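Local coordinates for protein cysteine hydrolase (Pseudomonas syringae pv. phaseolicola 1448A, PDB 3IRV) that probably acts as a hydrolase of the isochorismatase-like cysteine hydrolase family, though its substrate is not established, at residues Thr81-Met84 with Arg85-Tyr88; Cys153-Thr156 with Ile157-Val161. All blocks are in the same frame, centred on the assembly; numbering follows the deposited sequence.

Interaction 1 (Thr81-Met84 with Arg85-Tyr88); sequences TGRM and RDLY
The guanidinium of Arg83 meets the carboxylate of Asp86 at its edge, and the two planes lie only 15° apart. The grip is side-on and falls on one oxygen. In this salt bridge Asp86 OD2 accepts from Arg83 NE at 2.8 Å and from Arg83 NH1 at 2.9 Å. The Arg83 chain bends at chi2 and chi3 (-67° and 78°), which brings its end back beside Asp86. The second flat group is the guanidinium of Arg85. Its edge holds Thr81 OG1, in plane, with a nearly straight bond of 2.9 Å from Arg85 NE. Arg85 NH2 adds a weak bond to Thr81 O. One face of this group has a water over its centre. That water donates to Gly82 O at 2.9 Å and, weakly, to Asp86 OD1. The third flat group is the Tyr88 ring, which Met84 approaches obliquely as a Met-aromatic contact. Met84 CE comes to 3.7 Å from Tyr88 CD2.

Gly82 is the N-cap of the short helix 83-87. Its carbonyl accepts from Asp86 N at 3.1 Å, and the next two bonds of the helix are Leu87 N to Arg83 O and Tyr88 N to Met84 O. Tyr88 is the first residue to leave helical geometry.

Asp92 has a part in the polar end: it pairs with Arg85 NE and bonds Thr81 OG1. Val91 of helix 91-94 packs on Thr81, Met84 and Arg85, and the loop residues Phe121 and Tyr122 pack on Met84. Helix 83-87 also meets the second subunit, where Lys11 makes a cation-pi contact with the Tyr88 ring, Glu164 accepts from Arg83 N, and Glu203 of helix 189-204 bonds Tyr88 OH.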
ATOM      1  N   THR A  81     -18.297   7.661   4.078  1.00 12.74           N
ATOM      2  CA  THR A  81     -17.800   7.005   2.865  1.00 14.92           C
ATOM      3  C   THR A  81     -17.840   7.986   1.710  1.00 14.57           C
ATOM      4  O   THR A  81     -18.878   8.607   1.420  1.00 17.10           O
ATOM      5  CB  THR A  81     -18.607   5.751   2.488  1.00 16.42           C
ATOM      6  OG1 THR A  81     -20.009   6.076   2.357  1.00 16.24           O
ATOM      7  CG2 THR A  81     -18.412   4.656   3.532  1.00 16.81           C
ATOM      8  N   GLY A  82     -16.675   8.182   1.104  1.00 12.87           N
ATOM      9  CA  GLY A  82     -16.532   9.045  -0.077  1.00 13.66           C
ATOM     10  C   GLY A  82     -15.931   8.180  -1.166  1.00 15.03           C
ATOM     11  O   GLY A  82     -16.666   7.516  -1.918  1.00 14.29           O
ATOM     12  N   ARG A  83     -14.595   8.167  -1.246  1.00 12.29           N
ATOM     13  CA  ARG A  83     -13.917   7.278  -2.205  1.00 12.83           C
ATOM     14  C   ARG A  83     -14.281   5.800  -2.040  1.00 12.84           C
ATOM     15  O   ARG A  83     -14.431   5.102  -3.036  1.00 14.94           O
ATOM     16  CB  ARG A  83     -12.402   7.467  -2.189  1.00 13.85           C
ATOM     17  CG  ARG A  83     -11.955   8.941  -2.406  1.00 12.26           C
ATOM     18  CD  ARG A  83     -12.253   9.496  -3.809  1.00 14.87           C
ATOM     19  NE  ARG A  83     -13.656   9.878  -3.957  1.00 11.61           N
ATOM     20  CZ  ARG A  83     -14.189  10.992  -3.448  1.00 14.75           C
ATOM     21  NH1 ARG A  83     -15.484  11.228  -3.630  1.00 18.94           N
ATOM     22  NH2 ARG A  83     -13.441  11.882  -2.743  1.00 14.93           N
ATOM     23  N   MET A  84     -14.456   5.353  -0.791  1.00 12.97           N
ATOM     24  CA  MET A  84     -14.842   3.962  -0.524  1.00 12.99           C
ATOM     25  C   MET A  84     -16.174   3.644  -1.244  1.00 15.24           C
ATOM     26  O   MET A  84     -16.323   2.573  -1.849  1.00 15.56           O
ATOM     27  CB  MET A  84     -14.948   3.680   0.989  1.00 13.04           C
ATOM     28  CG  MET A  84     -15.248   2.227   1.320  1.00 20.27           C
ATOM     29  SD  MET A  84     -13.925   0.990   0.963  1.00 10.28           S
ATOM     30  CE  MET A  84     -14.985  -0.456   0.908  1.00 26.41           C
ATOM     31  N   ARG A  85     -17.107   4.595  -1.222  1.00 12.73           N
ATOM     32  CA  ARG A  85     -18.401   4.394  -1.894  1.00 13.68           C
ATOM     33  C   ARG A  85     -18.299   4.496  -3.424  1.00 14.69           C
ATOM     34  O   ARG A  85     -19.036   3.823  -4.150  1.00 14.57           O
ATOM     35  CB  ARG A  85     -19.462   5.330  -1.317  1.00 15.93           C
ATOM     36  CG  ARG A  85     -20.843   5.171  -1.966  1.00 21.14           C
ATOM     37  CD  ARG A  85     -21.974   5.513  -1.003  1.00 27.77           C
ATOM     38  NE  ARG A  85     -21.630   6.568  -0.043  1.00 32.02           N
ATOM     39  CZ  ARG A  85     -22.065   7.821  -0.114  1.00 34.65           C
ATOM     40  NH1 ARG A  85     -22.870   8.194  -1.103  1.00 45.83           N
ATOM     41  NH2 ARG A  85     -21.706   8.699   0.804  1.00 29.59           N
ATOM     42  N   ASP A  86     -17.359   5.297  -3.929  1.00 12.48           N
ATOM     43  CA  ASP A  86     -17.126   5.338  -5.387  1.00 13.25           C
ATOM     44  C   ASP A  86     -16.613   4.005  -5.899  1.00 15.45           C
ATOM     45  O   ASP A  86     -17.009   3.549  -6.984  1.00 18.29           O
ATOM     46  CB  ASP A  86     -16.116   6.442  -5.750  1.00 15.28           C
ATOM     47  CG  ASP A  86     -16.674   7.839  -5.532  1.00 17.70           C
ATOM     48  OD1 ASP A  86     -17.838   8.076  -5.937  1.00 22.84           O
ATOM     49  OD2 ASP A  86     -15.956   8.710  -4.980  1.00 15.95           O
ATOM     50  N   LEU A  87     -15.749   3.372  -5.113  1.00 12.43           N
ATOM     51  CA  LEU A  87     -15.138   2.107  -5.503  1.00 13.97           C
ATOM     52  C   LEU A  87     -16.036   0.916  -5.205  1.00 18.93           C
ATOM     53  O   LEU A  87     -16.064  -0.037  -5.978  1.00 19.80           O
ATOM     54  CB  LEU A  87     -13.799   1.938  -4.797  1.00 17.47           C
ATOM     55  CG  LEU A  87     -12.556   2.578  -5.463  1.00 20.80           C
ATOM     56  CD1 LEU A  87     -12.191   1.863  -6.763  1.00 15.18           C
ATOM     57  CD2 LEU A  87     -12.658   4.068  -5.685  1.00 22.99           C
ATOM     58  N   TYR A  88     -16.757   0.971  -4.086  1.00 15.87           N
ATOM     59  CA  TYR A  88     -17.703  -0.090  -3.733  1.00 17.15           C
ATOM     60  C   TYR A  88     -19.076   0.561  -3.515  1.00 15.25           C
ATOM     61  O   TYR A  88     -19.388   0.997  -2.405  1.00 13.65           O
ATOM     62  CB  TYR A  88     -17.250  -0.781  -2.459  1.00 15.37           C
ATOM     63  CG  TYR A  88     -16.119  -1.753  -2.664  1.00 13.19           C
ATOM     64  CD1 TYR A  88     -16.378  -3.123  -2.860  1.00 19.11           C
ATOM     65  CD2 TYR A  88     -14.785  -1.324  -2.664  1.00 14.05           C
ATOM     66  CE1 TYR A  88     -15.329  -4.036  -3.032  1.00 17.19           C
ATOM     67  CE2 TYR A  88     -13.734  -2.219  -2.822  1.00 16.07           C
ATOM     68  CZ  TYR A  88     -14.011  -3.581  -3.010  1.00 20.78           C
ATOM     69  OH  TYR A  88     -12.973  -4.477  -3.171  1.00 19.80           O
TER
HETATM   70  O   HOH W   1     -19.125   8.694  -2.823  1.00 29.45           O

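Interaction 2 (Cys153-Thr156 with Ile157-Val161); sequences CETT and IRDGV
Cys153 meets Ile157 through the backbone: Ile157 N bonds Cys153 O at 2.9 Å. Ile157 CG1 also lies against that carbonyl oxygen, while its side chain packs on Ile200 and Phe204 of helix 189-204.

Glu154 comes next and pairs with Arg158, one turn on. Arg158 NE and NH2 both reach Glu154 OE2, at 2.8 and 2.7 Å, in a side-on salt bridge. The carboxylate and guanidinium planes are 10° apart. The Arg158 chain runs extended from CG to NE (chi2 174°, chi3 -176°) and points outward from the helix. This puts its NE and NH2 edge against OE2.

Thr155 O accepts from Asp159 N at 2.8 Å. The two side chains lie side by side, with Thr155 CG2 3.6 Å from Asp159 OD2. The side chain of Asp159 lies about 3 Å from a bound phosphate ion, probably from the crystallisation liquor.

Thr156 O takes Gly160 N. Glu154 OE1 bonds Ser196 OG, Thr155 OG1 bonds Val151 O, Thr156 OG1 bonds Cys152 O, and Asp159 OD2 bonds Ser123 OG.

These i to i+4 bonds run along helix 149-162, the crossover helix of the beta-alpha-beta unit between strands 141-147 and 166-170. Arg158 also bonds Asn150 O and Thr155 OG1 of the second subunit, so the same guanidinium serves helix and dimer. Two bonds converge on OE2, and OE1 has its own. Together these would help fix the carboxylate, and the buried pairing probably keeps both groups charged.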
ATOM      1  N   CYS A 153      -4.652  -6.085   4.450  1.00 10.61           N
ATOM      2  CA  CYS A 153      -3.452  -6.575   5.142  1.00  9.89           C
ATOM      3  C   CYS A 153      -2.225  -5.771   4.682  1.00 12.95           C
ATOM      4  O   CYS A 153      -1.510  -5.180   5.519  1.00 12.53           O
ATOM      5  CB  CYS A 153      -3.253  -8.080   4.907  1.00  9.97           C
ATOM      6  SG  CYS A 153      -4.705  -8.969   5.477  1.00 13.87           S
ATOM      7  N   GLU A 154      -2.013  -5.690   3.363  1.00 12.26           N
ATOM      8  CA  GLU A 154      -0.846  -4.943   2.855  1.00 11.33           C
ATOM      9  C   GLU A 154      -0.883  -3.452   3.196  1.00 14.48           C
ATOM     10  O   GLU A 154       0.153  -2.864   3.477  1.00 12.45           O
ATOM     11  CB  GLU A 154      -0.670  -5.131   1.352  1.00 15.74           C
ATOM     12  CG  GLU A 154       0.561  -5.881   1.007  1.00 19.87           C
ATOM     13  CD  GLU A 154       1.000  -5.617  -0.404  1.00 18.46           C
ATOM     14  OE1 GLU A 154       0.837  -6.492  -1.253  1.00 16.52           O
ATOM     15  OE2 GLU A 154       1.462  -4.512  -0.680  1.00 20.69           O
ATOM     16  N   THR A 155      -2.056  -2.820   3.160  1.00 11.23           N
ATOM     17  CA  THR A 155      -2.094  -1.386   3.523  1.00 12.15           C
ATOM     18  C   THR A 155      -1.713  -1.205   4.992  1.00 12.28           C
ATOM     19  O   THR A 155      -0.962  -0.290   5.326  1.00 13.17           O
ATOM     20  CB  THR A 155      -3.442  -0.719   3.207  1.00 14.22           C
ATOM     21  OG1 THR A 155      -3.783  -1.018   1.846  1.00 12.71           O
ATOM     22  CG2 THR A 155      -3.339   0.793   3.370  1.00 17.10           C
ATOM     23  N   THR A 156      -2.215  -2.084   5.862  1.00  9.44           N
ATOM     24  CA  THR A 156      -1.790  -2.080   7.256  1.00 10.21           C
ATOM     25  C   THR A 156      -0.258  -2.280   7.409  1.00 13.81           C
ATOM     26  O   THR A 156       0.398  -1.570   8.172  1.00 12.79           O
ATOM     27  CB  THR A 156      -2.594  -3.128   8.039  1.00 12.29           C
ATOM     28  OG1 THR A 156      -4.000  -2.847   7.846  1.00 13.04           O
ATOM     29  CG2 THR A 156      -2.223  -3.114   9.547  1.00 12.72           C
ATOM     30  N   ILE A 157       0.291  -3.246   6.677  1.00 10.22           N
ATOM     31  CA  ILE A 157       1.739  -3.453   6.630  1.00 10.64           C
ATOM     32  C   ILE A 157       2.523  -2.223   6.132  1.00 10.26           C
ATOM     33  O   ILE A 157       3.458  -1.782   6.810  1.00 12.63           O
ATOM     34  CB  ILE A 157       2.053  -4.685   5.767  1.00 11.34           C
ATOM     35  CG1 ILE A 157       1.482  -5.938   6.442  1.00 11.89           C
ATOM     36  CG2 ILE A 157       3.566  -4.835   5.526  1.00 12.23           C
ATOM     37  CD1 ILE A 157       1.506  -7.216   5.534  1.00 13.94           C
ATOM     38  N   ARG A 158       2.148  -1.664   4.973  1.00  9.92           N
ATOM     39  CA  ARG A 158       2.823  -0.452   4.450  1.00 10.18           C
ATOM     40  C   ARG A 158       2.722   0.707   5.431  1.00 13.67           C
ATOM     41  O   ARG A 158       3.713   1.367   5.735  1.00 14.84           O
ATOM     42  CB  ARG A 158       2.174  -0.028   3.142  1.00 12.63           C
ATOM     43  CG  ARG A 158       2.377  -1.070   2.042  1.00 12.45           C
ATOM     44  CD  ARG A 158       1.615  -0.696   0.801  1.00 13.95           C
ATOM     45  NE  ARG A 158       1.714  -1.731  -0.234  1.00 14.58           N
ATOM     46  CZ  ARG A 158       2.171  -1.529  -1.470  1.00 18.80           C
ATOM     47  NH1 ARG A 158       2.572  -0.328  -1.848  1.00 13.94           N
ATOM     48  NH2 ARG A 158       2.237  -2.551  -2.327  1.00 15.19           N
ATOM     49  N   ASP A 159       1.523   0.914   5.979  1.00 10.48           N
ATOM     50  CA  ASP A 159       1.336   2.003   6.937  1.00 14.99           C
ATOM     51  C   ASP A 159       2.088   1.786   8.259  1.00 12.78           C
ATOM     52  O   ASP A 159       2.565   2.738   8.881  1.00 12.61           O
ATOM     53  CB  ASP A 159      -0.158   2.265   7.160  1.00 13.71           C
ATOM     54  CG  ASP A 159      -0.860   2.743   5.877  1.00 14.48           C
ATOM     55  OD1 ASP A 159      -0.178   2.942   4.821  1.00 14.75           O
ATOM     56  OD2 ASP A 159      -2.107   2.960   5.923  1.00 13.45           O
ATOM     57  N   GLY A 160       2.235   0.516   8.646  1.00 12.43           N
ATOM     58  CA  GLY A 160       2.974   0.168   9.843  1.00 12.61           C
ATOM     59  C   GLY A 160       4.459   0.455   9.651  1.00 10.56           C
ATOM     60  O   GLY A 160       5.073   1.118  10.492  1.00 13.34           O
ATOM     61  N   VAL A 161       5.041  -0.039   8.545  1.00 10.32           N
ATOM     62  CA  VAL A 161       6.486   0.192   8.350  1.00 11.22           C
ATOM     63  C   VAL A 161       6.812   1.690   8.233  1.00 11.10           C
ATOM     64  O   VAL A 161       7.847   2.151   8.749  1.00 13.26           O
ATOM     65  CB  VAL A 161       7.081  -0.666   7.172  1.00 16.09           C
ATOM     66  CG1 VAL A 161       6.593  -0.176   5.804  1.00 15.94           C
ATOM     67  CG2 VAL A 161       8.613  -0.655   7.254  1.00 16.46           C
TER

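Overall arrangement
From the N terminus, interaction 1 comes first, after strand 66-72 and a loop, and spans the N-cap and the short helix 83-87; it closes no long loop. Interaction 2 follows much later, on helix 149-162. The two are in series: neither nests in the other and they do not cross. Their centres are 20 Å apart, and their nearest atoms about 10 Å. Interaction 1 lies toward the outside of the chain, beside helix 91-94. Interaction 2 is buried in the beta-alpha-beta unit of strand 141-147, helix 149-162 and strand 166-170, part of the parallel sheet. Both touch the second subunit. There Val161 of interaction 2 packs on Arg83 of the second subunit, so the two sites meet across the dimer.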